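Nitrogen regulatory PII-like protein (Bacillus subtilis subsp. subtilis, PDB 4R25) acts as a PII-family nitrogen regulator, required for full induction of the nrgAB operon when ammonium is limiting, and depends on NrgA for correct membrane localisation. Local coordinates at residues A[15-20]-A[80-85]; A[23-28]-A[72-77]. All coordinates share one frame; numbering follows the deposited sequence.

Interaction 1: A[15-20]-A[80-85]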
ATOM      1  N   PHE A  15     -12.419 -14.931  -5.839  1.00 49.56           N
ATOM      2  CA  PHE A  15     -12.330 -14.216  -4.575  1.00 45.38           C
ATOM      3  C   PHE A  15     -13.097 -14.958  -3.467  1.00 57.55           C
ATOM      4  O   PHE A  15     -12.622 -15.057  -2.336  1.00 49.65           O
ATOM      5  CB  PHE A  15     -12.842 -12.781  -4.761  1.00 71.45           C
ATOM      6  CG  PHE A  15     -12.450 -11.834  -3.656  1.00 48.35           C
ATOM      7  CD1 PHE A  15     -11.490 -12.183  -2.723  1.00 53.26           C
ATOM      8  CD2 PHE A  15     -13.069 -10.600  -3.539  1.00 54.89           C
ATOM      9  CE1 PHE A  15     -11.144 -11.314  -1.702  1.00 44.59           C
ATOM     10  CE2 PHE A  15     -12.731  -9.725  -2.517  1.00 63.63           C
ATOM     11  CZ  PHE A  15     -11.768 -10.081  -1.599  1.00 47.41           C
ATOM     12  N   GLU A  16     -14.265 -15.503  -3.802  1.00 56.44           N
ATOM     13  CA  GLU A  16     -15.111 -16.184  -2.818  1.00 49.80           C
ATOM     14  C   GLU A  16     -14.474 -17.414  -2.162  1.00 44.03           C
ATOM     15  O   GLU A  16     -14.507 -17.554  -0.943  1.00 62.38           O
ATOM     16  CB  GLU A  16     -16.460 -16.559  -3.424  1.00 54.06           C
ATOM     17  CG  GLU A  16     -17.373 -17.284  -2.448  1.00 93.36           C
ATOM     18  CD  GLU A  16     -17.702 -16.447  -1.217  1.00108.48           C
ATOM     19  OE1 GLU A  16     -17.900 -15.218  -1.361  1.00109.11           O
ATOM     20  OE2 GLU A  16     -17.749 -17.020  -0.105  1.00 96.89           O
ATOM     21  N   LYS A  17     -13.898 -18.305  -2.960  1.00 52.10           N
ATOM     22  CA  LYS A  17     -13.215 -19.467  -2.397  1.00 50.52           C
ATOM     23  C   LYS A  17     -12.097 -19.009  -1.463  1.00 42.74           C
ATOM     24  O   LYS A  17     -11.794 -19.682  -0.473  1.00 55.08           O
ATOM     25  CB  LYS A  17     -12.662 -20.378  -3.504  1.00 53.27           C
ATOM     26  CG  LYS A  17     -12.086 -21.718  -3.004  1.00 64.48           C
ATOM     27  CD  LYS A  17     -11.851 -22.709  -4.160  1.00107.09           C
ATOM     28  CE  LYS A  17     -10.865 -23.835  -3.797  1.00 86.02           C
ATOM     29  NZ  LYS A  17     -11.261 -24.628  -2.597  1.00 92.07           N
ATOM     30  N   LEU A  18     -11.494 -17.862  -1.774  1.00 49.20           N
ATOM     31  CA  LEU A  18     -10.412 -17.323  -0.960  1.00 41.99           C
ATOM     32  C   LEU A  18     -10.927 -16.928   0.423  1.00 41.29           C
ATOM     33  O   LEU A  18     -10.341 -17.288   1.445  1.00 36.41           O
ATOM     34  CB  LEU A  18      -9.794 -16.108  -1.650  1.00 58.99           C
ATOM     35  CG  LEU A  18      -8.277 -15.940  -1.752  1.00 56.34           C
ATOM     36  CD1 LEU A  18      -7.932 -14.461  -1.682  1.00 66.05           C
ATOM     37  CD2 LEU A  18      -7.521 -16.701  -0.672  1.00 53.38           C
ATOM     38  N   LYS A  19     -12.017 -16.172   0.444  1.00 33.81           N
ATOM     39  CA  LYS A  19     -12.643 -15.771   1.694  1.00 46.36           C
ATOM     40  C   LYS A  19     -12.991 -16.991   2.545  1.00 55.75           C
ATOM     41  O   LYS A  19     -12.787 -16.973   3.760  1.00 54.14           O
ATOM     42  CB  LYS A  19     -13.887 -14.925   1.427  1.00 46.17           C
ATOM     43  CG  LYS A  19     -13.608 -13.637   0.679  1.00 39.20           C
ATOM     44  CD  LYS A  19     -14.890 -12.886   0.392  1.00 47.37           C
ATOM     45  CE  LYS A  19     -14.637 -11.619  -0.395  1.00 49.22           C
ATOM     46  NZ  LYS A  19     -15.926 -10.926  -0.678  1.00 74.22           N
ATOM     47  N   GLN A  20     -13.505 -18.047   1.911  1.00 46.94           N
ATOM     48  CA  GLN A  20     -13.789 -19.299   2.623  1.00 49.03           C
ATOM     49  C   GLN A  20     -12.533 -19.879   3.248  1.00 54.10           C
ATOM     50  O   GLN A  20     -12.515 -20.217   4.436  1.00 53.53           O
ATOM     51  CB  GLN A  20     -14.421 -20.358   1.706  1.00 42.11           C
ATOM     52  CG  GLN A  20     -15.846 -20.052   1.247  1.00 41.01           C
ATOM     53  CD  GLN A  20     -16.827 -19.901   2.401  1.00 62.84           C
ATOM     54  OE1 GLN A  20     -16.916 -20.764   3.280  1.00 60.13           O
ATOM     55  NE2 GLN A  20     -17.577 -18.804   2.397  1.00 42.47           N
ATOM     56  N   LYS A  80      -1.890 -19.534  -2.464  1.00 56.82           N
ATOM     57  CA  LYS A  80      -1.356 -20.213  -3.646  1.00 69.64           C
ATOM     58  C   LYS A  80      -2.335 -21.249  -4.185  1.00 68.07           C
ATOM     59  O   LYS A  80      -2.771 -21.161  -5.329  1.00 73.58           O
ATOM     60  CB  LYS A  80      -0.020 -20.885  -3.334  1.00 64.78           C
ATOM     61  CG  LYS A  80       1.064 -19.915  -2.937  1.00 77.53           C
ATOM     62  CD  LYS A  80       2.181 -20.605  -2.175  1.00 78.28           C
ATOM     63  CE  LYS A  80       3.018 -21.495  -3.075  1.00 83.82           C
ATOM     64  NZ  LYS A  80       4.286 -21.896  -2.389  1.00 88.72           N
ATOM     65  N   ARG A  81      -2.673 -22.229  -3.354  1.00 65.07           N
ATOM     66  CA  ARG A  81      -3.605 -23.276  -3.748  1.00 56.08           C
ATOM     67  C   ARG A  81      -4.813 -22.707  -4.455  1.00 69.57           C
ATOM     68  O   ARG A  81      -5.136 -23.097  -5.575  1.00 76.39           O
ATOM     69  CB  ARG A  81      -4.109 -24.027  -2.525  1.00 63.61           C
ATOM     70  CG  ARG A  81      -3.134 -24.978  -1.904  1.00 64.89           C
ATOM     71  CD  ARG A  81      -3.788 -25.602  -0.693  1.00 81.54           C
ATOM     72  NE  ARG A  81      -5.242 -25.505  -0.785  1.00 71.40           N
ATOM     73  CZ  ARG A  81      -6.022 -25.079   0.203  1.00 80.44           C
ATOM     74  NH1 ARG A  81      -5.477 -24.717   1.356  1.00 68.37           N
ATOM     75  NH2 ARG A  81      -7.339 -25.022   0.044  1.00 60.69           N
ATOM     76  N   VAL A  82      -5.488 -21.788  -3.778  1.00 51.54           N
ATOM     77  CA  VAL A  82      -6.795 -21.320  -4.216  1.00 55.62           C
ATOM     78  C   VAL A  82      -6.739 -20.541  -5.520  1.00 59.21           C
ATOM     79  O   VAL A  82      -7.644 -20.644  -6.347  1.00 63.04           O
ATOM     80  CB  VAL A  82      -7.451 -20.437  -3.139  1.00 52.49           C
ATOM     81  CG1 VAL A  82      -8.785 -19.915  -3.625  1.00 57.13           C
ATOM     82  CG2 VAL A  82      -7.615 -21.213  -1.846  1.00 50.56           C
ATOM     83  N   LEU A  83      -5.671 -19.765  -5.698  1.00 70.97           N
ATOM     84  CA  LEU A  83      -5.577 -18.810  -6.808  1.00 77.99           C
ATOM     85  C   LEU A  83      -4.764 -19.333  -7.999  1.00 69.48           C
ATOM     86  O   LEU A  83      -4.725 -18.708  -9.062  1.00 68.97           O
ATOM     87  CB  LEU A  83      -5.007 -17.474  -6.310  1.00 63.25           C
ATOM     88  CG  LEU A  83      -5.810 -16.781  -5.204  1.00 65.08           C
ATOM     89  CD1 LEU A  83      -5.052 -15.595  -4.616  1.00 47.32           C
ATOM     90  CD2 LEU A  83      -7.171 -16.348  -5.726  1.00 48.06           C
ATOM     91  N   LYS A  84      -4.119 -20.479  -7.806  1.00 62.64           N
ATOM     92  CA  LYS A  84      -3.338 -21.126  -8.858  1.00 68.90           C
ATOM     93  C   LYS A  84      -4.223 -21.668  -9.980  1.00 72.97           C
ATOM     94  O   LYS A  84      -5.170 -22.416  -9.722  1.00 66.90           O
ATOM     95  CB  LYS A  84      -2.518 -22.266  -8.250  1.00 62.27           C
ATOM     96  CG  LYS A  84      -1.941 -23.241  -9.257  1.00 99.37           C
ATOM     97  CD  LYS A  84      -0.473 -22.959  -9.562  1.00 85.57           C
ATOM     98  CE  LYS A  84       0.424 -23.249  -8.366  1.00 92.40           C
ATOM     99  NZ  LYS A  84       0.121 -24.577  -7.757  1.00103.75           N
ATOM    100  N   THR A  85      -3.924 -21.280 -11.219  1.00 65.41           N
ATOM    101  CA  THR A  85      -4.609 -21.844 -12.378  1.00 69.80           C
ATOM    102  C   THR A  85      -3.624 -22.144 -13.504  1.00 86.96           C
ATOM    103  O   THR A  85      -4.024 -22.563 -14.588  1.00 89.01           O
ATOM    104  CB  THR A  85      -5.713 -20.915 -12.929  1.00 77.72           C
ATOM    105  OG1 THR A  85      -5.128 -19.892 -13.746  1.00 76.39           O
ATOM    106  CG2 THR A  85      -6.526 -20.295 -11.799  1.00 58.10           C
TER

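Interaction 2: A[23-28]-A[72-77]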
ATOM      1  N   GLY A  23     -10.837 -17.481   5.838  1.00 38.69           N
ATOM      2  CA  GLY A  23     -11.715 -17.552   6.996  1.00 50.24           C
ATOM      3  C   GLY A  23     -11.460 -18.780   7.864  1.00 53.67           C
ATOM      4  O   GLY A  23     -11.413 -18.680   9.091  1.00 51.83           O
ATOM      5  N   LYS A  24     -11.262 -19.938   7.234  1.00 44.64           N
ATOM      6  CA  LYS A  24     -11.150 -21.186   7.989  1.00 44.43           C
ATOM      7  C   LYS A  24      -9.873 -21.298   8.787  1.00 44.54           C
ATOM      8  O   LYS A  24      -9.861 -21.944   9.832  1.00 51.86           O
ATOM      9  CB  LYS A  24     -11.340 -22.404   7.083  1.00 50.31           C
ATOM     10  CG  LYS A  24     -12.800 -22.632   6.731  1.00 56.98           C
ATOM     11  CD  LYS A  24     -12.983 -23.510   5.500  1.00 48.83           C
ATOM     12  CE  LYS A  24     -14.455 -23.481   5.072  1.00 60.26           C
ATOM     13  NZ  LYS A  24     -14.737 -24.172   3.785  1.00 60.89           N
ATOM     14  N   ILE A  25      -8.805 -20.665   8.311  1.00 46.19           N
ATOM     15  CA  ILE A  25      -7.516 -20.751   9.001  1.00 48.84           C
ATOM     16  C   ILE A  25      -7.337 -19.659  10.063  1.00 45.88           C
ATOM     17  O   ILE A  25      -6.311 -19.606  10.738  1.00 52.18           O
ATOM     18  CB  ILE A  25      -6.335 -20.710   8.015  1.00 59.81           C
ATOM     19  CG1 ILE A  25      -5.971 -19.263   7.655  1.00 59.43           C
ATOM     20  CG2 ILE A  25      -6.677 -21.504   6.766  1.00 50.15           C
ATOM     21  CD1 ILE A  25      -4.953 -19.131   6.545  1.00 44.37           C
ATOM     22  N   GLY A  26      -8.330 -18.788  10.212  1.00 44.36           N
ATOM     23  CA  GLY A  26      -8.289 -17.804  11.281  1.00 47.24           C
ATOM     24  C   GLY A  26      -8.427 -16.331  10.924  1.00 64.44           C
ATOM     25  O   GLY A  26      -8.613 -15.509  11.820  1.00 50.66           O
ATOM     26  N   VAL A  27      -8.337 -15.980   9.642  1.00 43.93           N
ATOM     27  CA  VAL A  27      -8.465 -14.578   9.249  1.00 32.21           C
ATOM     28  C   VAL A  27      -9.886 -14.065   9.453  1.00 51.30           C
ATOM     29  O   VAL A  27     -10.846 -14.672   8.973  1.00 49.82           O
ATOM     30  CB  VAL A  27      -8.071 -14.336   7.787  1.00 45.23           C
ATOM     31  CG1 VAL A  27      -8.225 -12.865   7.455  1.00 44.20           C
ATOM     32  CG2 VAL A  27      -6.646 -14.809   7.532  1.00 37.17           C
ATOM     33  N   THR A  28     -10.016 -12.940  10.156  1.00 38.36           N
ATOM     34  CA  THR A  28     -11.331 -12.367  10.442  1.00 41.08           C
ATOM     35  C   THR A  28     -11.611 -11.043   9.720  1.00 38.84           C
ATOM     36  O   THR A  28     -12.731 -10.543   9.750  1.00 45.24           O
ATOM     37  CB  THR A  28     -11.549 -12.179  11.950  1.00 43.01           C
ATOM     38  OG1 THR A  28     -10.698 -11.133  12.433  1.00 50.49           O
ATOM     39  CG2 THR A  28     -11.226 -13.463  12.696  1.00 47.09           C
ATOM     40  N   VAL A  72       1.821 -16.388   8.859  1.00 48.67           N
ATOM     41  CA  VAL A  72       1.958 -15.936   7.482  1.00 58.69           C
ATOM     42  C   VAL A  72       1.964 -17.106   6.504  1.00 54.98           C
ATOM     43  O   VAL A  72       1.234 -17.094   5.512  1.00 54.85           O
ATOM     44  CB  VAL A  72       3.249 -15.124   7.284  1.00 62.25           C
ATOM     45  CG1 VAL A  72       3.482 -14.857   5.813  1.00 67.00           C
ATOM     46  CG2 VAL A  72       3.164 -13.827   8.031  1.00 55.73           C
ATOM     47  N   ASP A  73       2.785 -18.114   6.785  1.00 61.92           N
ATOM     48  CA  ASP A  73       2.997 -19.204   5.837  1.00 52.23           C
ATOM     49  C   ASP A  73       1.730 -20.023   5.564  1.00 59.19           C
ATOM     50  O   ASP A  73       1.581 -20.621   4.493  1.00 57.08           O
ATOM     51  CB  ASP A  73       4.163 -20.085   6.293  1.00 73.65           C
ATOM     52  CG  ASP A  73       5.484 -19.333   6.323  1.00 95.38           C
ATOM     53  OD1 ASP A  73       5.569 -18.240   5.727  1.00 82.44           O
ATOM     54  OD2 ASP A  73       6.447 -19.848   6.931  1.00 96.42           O
ATOM     55  N   GLN A  74       0.815 -20.038   6.529  1.00 49.34           N
ATOM     56  CA  GLN A  74      -0.483 -20.667   6.326  1.00 36.81           C
ATOM     57  C   GLN A  74      -1.357 -19.762   5.451  1.00 56.12           C
ATOM     58  O   GLN A  74      -2.155 -20.254   4.659  1.00 53.38           O
ATOM     59  CB  GLN A  74      -1.160 -20.961   7.674  1.00 58.84           C
ATOM     60  CG  GLN A  74      -2.133 -22.143   7.659  1.00 68.71           C
ATOM     61  CD  GLN A  74      -2.699 -22.490   9.040  1.00 75.83           C
ATOM     62  OE1 GLN A  74      -3.802 -23.035   9.156  1.00 60.80           O
ATOM     63  NE2 GLN A  74      -1.944 -22.177  10.086  1.00 59.47           N
ATOM     64  N   VAL A  75      -1.186 -18.442   5.569  1.00 63.59           N
ATOM     65  CA  VAL A  75      -1.899 -17.501   4.694  1.00 40.27           C
ATOM     66  C   VAL A  75      -1.414 -17.586   3.258  1.00 45.09           C
ATOM     67  O   VAL A  75      -2.212 -17.641   2.322  1.00 58.17           O
ATOM     68  CB  VAL A  75      -1.745 -16.024   5.123  1.00 50.40           C
ATOM     69  CG1 VAL A  75      -2.414 -15.121   4.089  1.00 33.11           C
ATOM     70  CG2 VAL A  75      -2.333 -15.787   6.502  1.00 41.39           C
ATOM     71  N   THR A  76      -0.099 -17.577   3.078  1.00 48.70           N
ATOM     72  CA  THR A  76       0.452 -17.571   1.731  1.00 60.97           C
ATOM     73  C   THR A  76       0.231 -18.900   1.026  1.00 52.29           C
ATOM     74  O   THR A  76      -0.050 -18.927  -0.169  1.00 54.49           O
ATOM     75  CB  THR A  76       1.942 -17.205   1.721  1.00 53.35           C
ATOM     76  OG1 THR A  76       2.702 -18.271   2.296  1.00 67.45           O
ATOM     77  CG2 THR A  76       2.173 -15.935   2.516  1.00 46.20           C
ATOM     78  N   GLU A  77       0.339 -20.002   1.766  1.00 56.82           N
ATOM     79  CA  GLU A  77       0.157 -21.324   1.167  1.00 62.95           C
ATOM     80  C   GLU A  77      -1.274 -21.514   0.688  1.00 58.96           C
ATOM     81  O   GLU A  77      -1.516 -22.060  -0.391  1.00 62.68           O
ATOM     82  CB  GLU A  77       0.528 -22.430   2.150  1.00 52.95           C
ATOM     83  CG  GLU A  77       0.364 -23.830   1.575  1.00 78.10           C
ATOM     84  CD  GLU A  77       1.367 -24.133   0.472  1.00 97.09           C
ATOM     85  OE1 GLU A  77       2.407 -23.444   0.391  1.00101.25           O
ATOM     86  OE2 GLU A  77       1.115 -25.067  -0.318  1.00118.28           O
TER

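Interaction 1: A[15-20]-A[80-85]
Val82 presents its CG1 methyl to helix 15-25 and touches Lys17 and Leu18 at once, a clear case of one branched side chain serving as the hub of a helix-helix contact. Val82 CG1 lies 3.8 Å from Lys17 CG and 3.9 Å from the backbone N of Leu18, so the methyl meets both a lysine's aliphatic stem and the helix backbone itself. The torsion of Val82 accounts for this reach: with CG1 anti to the backbone N (chi1 178°), that branch is the one turned onto the other helix. The backbones come close here, with Leu18 CA and Val82 CA 6.3 Å apart. A little deeper, the side chains of Leu18 and Leu83 run nearly perpendicular to each other, and Leu18 CG meets Leu83 CD2 at 4.1 Å. These three aliphatic residues are buried and form the dense half of the contact.

The solvent side is built differently. Lys17 spends its CB and CG on the valine, then bends at its last torsion (chi4 57°), and its ammonium group ends near a like charge on the exposed side: Lys17 NZ is 4.7 Å from Arg81 NH2. The two groups do not touch, and Arg81 NH2 has a salt bridge to Glu21, which probably softens any repulsion. The outer edge is thus a thin layer of lysine methylenes and charged ends over an apolar interior.

Beneath the pair lies the antiparallel sheet of the ferredoxin-like PII fold. Leu18 rests on Ile63 of strand 51-67, while Leu83 covers Ile8 and Thr10 of strand 4-10 and also packs on Ile104 of the third subunit. On the far side of helix 15-25, Gln20 NE2 hydrogen-bonds to Ile53 O of the second subunit, so each helix of the pair meets a different neighbouring subunit here.

Interaction 2: A[23-28]-A[72-77]
Ile25 reaches from the last turn of its helix to the opening turn of helix 72-83, where Gln74 and Val75 receive it. Its CD1 methyl lies 3.6 Å from Gln74 O and 3.9 Å from Val75 CA, so it packs on main chain as much as on side chains; Val75 CG2 follows at 4.2 Å from Ile25 CD1. Higher on the isoleucine, Ile25 CB and Gln74 OE1 are 3.6 Å apart, a van der Waals approach of an amide oxygen to an aliphatic branch. The two side chains lie alongside one another but point opposite ways, and Gln74, extended beyond CG, forms the exposed margin of the contact.

Local geometry helps to set these positions. Ile25 carries CG1 between its backbone N and carbonyl carbon (chi1 84°), which sends CD1 across to the other helix. Directly after it, Gly26 takes a positive phi of 125° in a Schellman motif, the classic way for a chain to close a helix and change course. Gln74 O also accepts a hydrogen bond from Thr78 OG1 one turn on, so the oxygen met by the methyl has a polar partner within its own helix.

Further out, Ile25 and Val75 share a neighbour in Val70, in the loop leading into helix 72-83. Val75 continues down onto Val6 of strand 4-10 and onto Ile65 and Val67 of strand 51-67. Val27 joins it on Ile65, and Thr28, immediately before strand 29-44, forms backbone hydrogen bonds with the second subunit.

Overall arrangement
Interactions 1 and 2 are two stations along one antiparallel helix pair: the start of helix 15-25 meets the end of helix 72-83, and its end meets the other's start. Their centres are about 11 Å apart. Interaction 1 reaches strands 4-10 and 51-67 through two leucines, one from each helix, and interaction 2 reaches both through Val75. Packing is more extensive in interaction 1, which buries 233 Å² against 161 Å² in interaction 2. The zinc ligands Lys5, Glu7 and Glu64 lie on the same two strands, alternating in sequence with residues that meet the helices, consistent with a metal site on the opposite sheet face. Both contacts also reach the second subunit, tying the helix layer to trimer assembly.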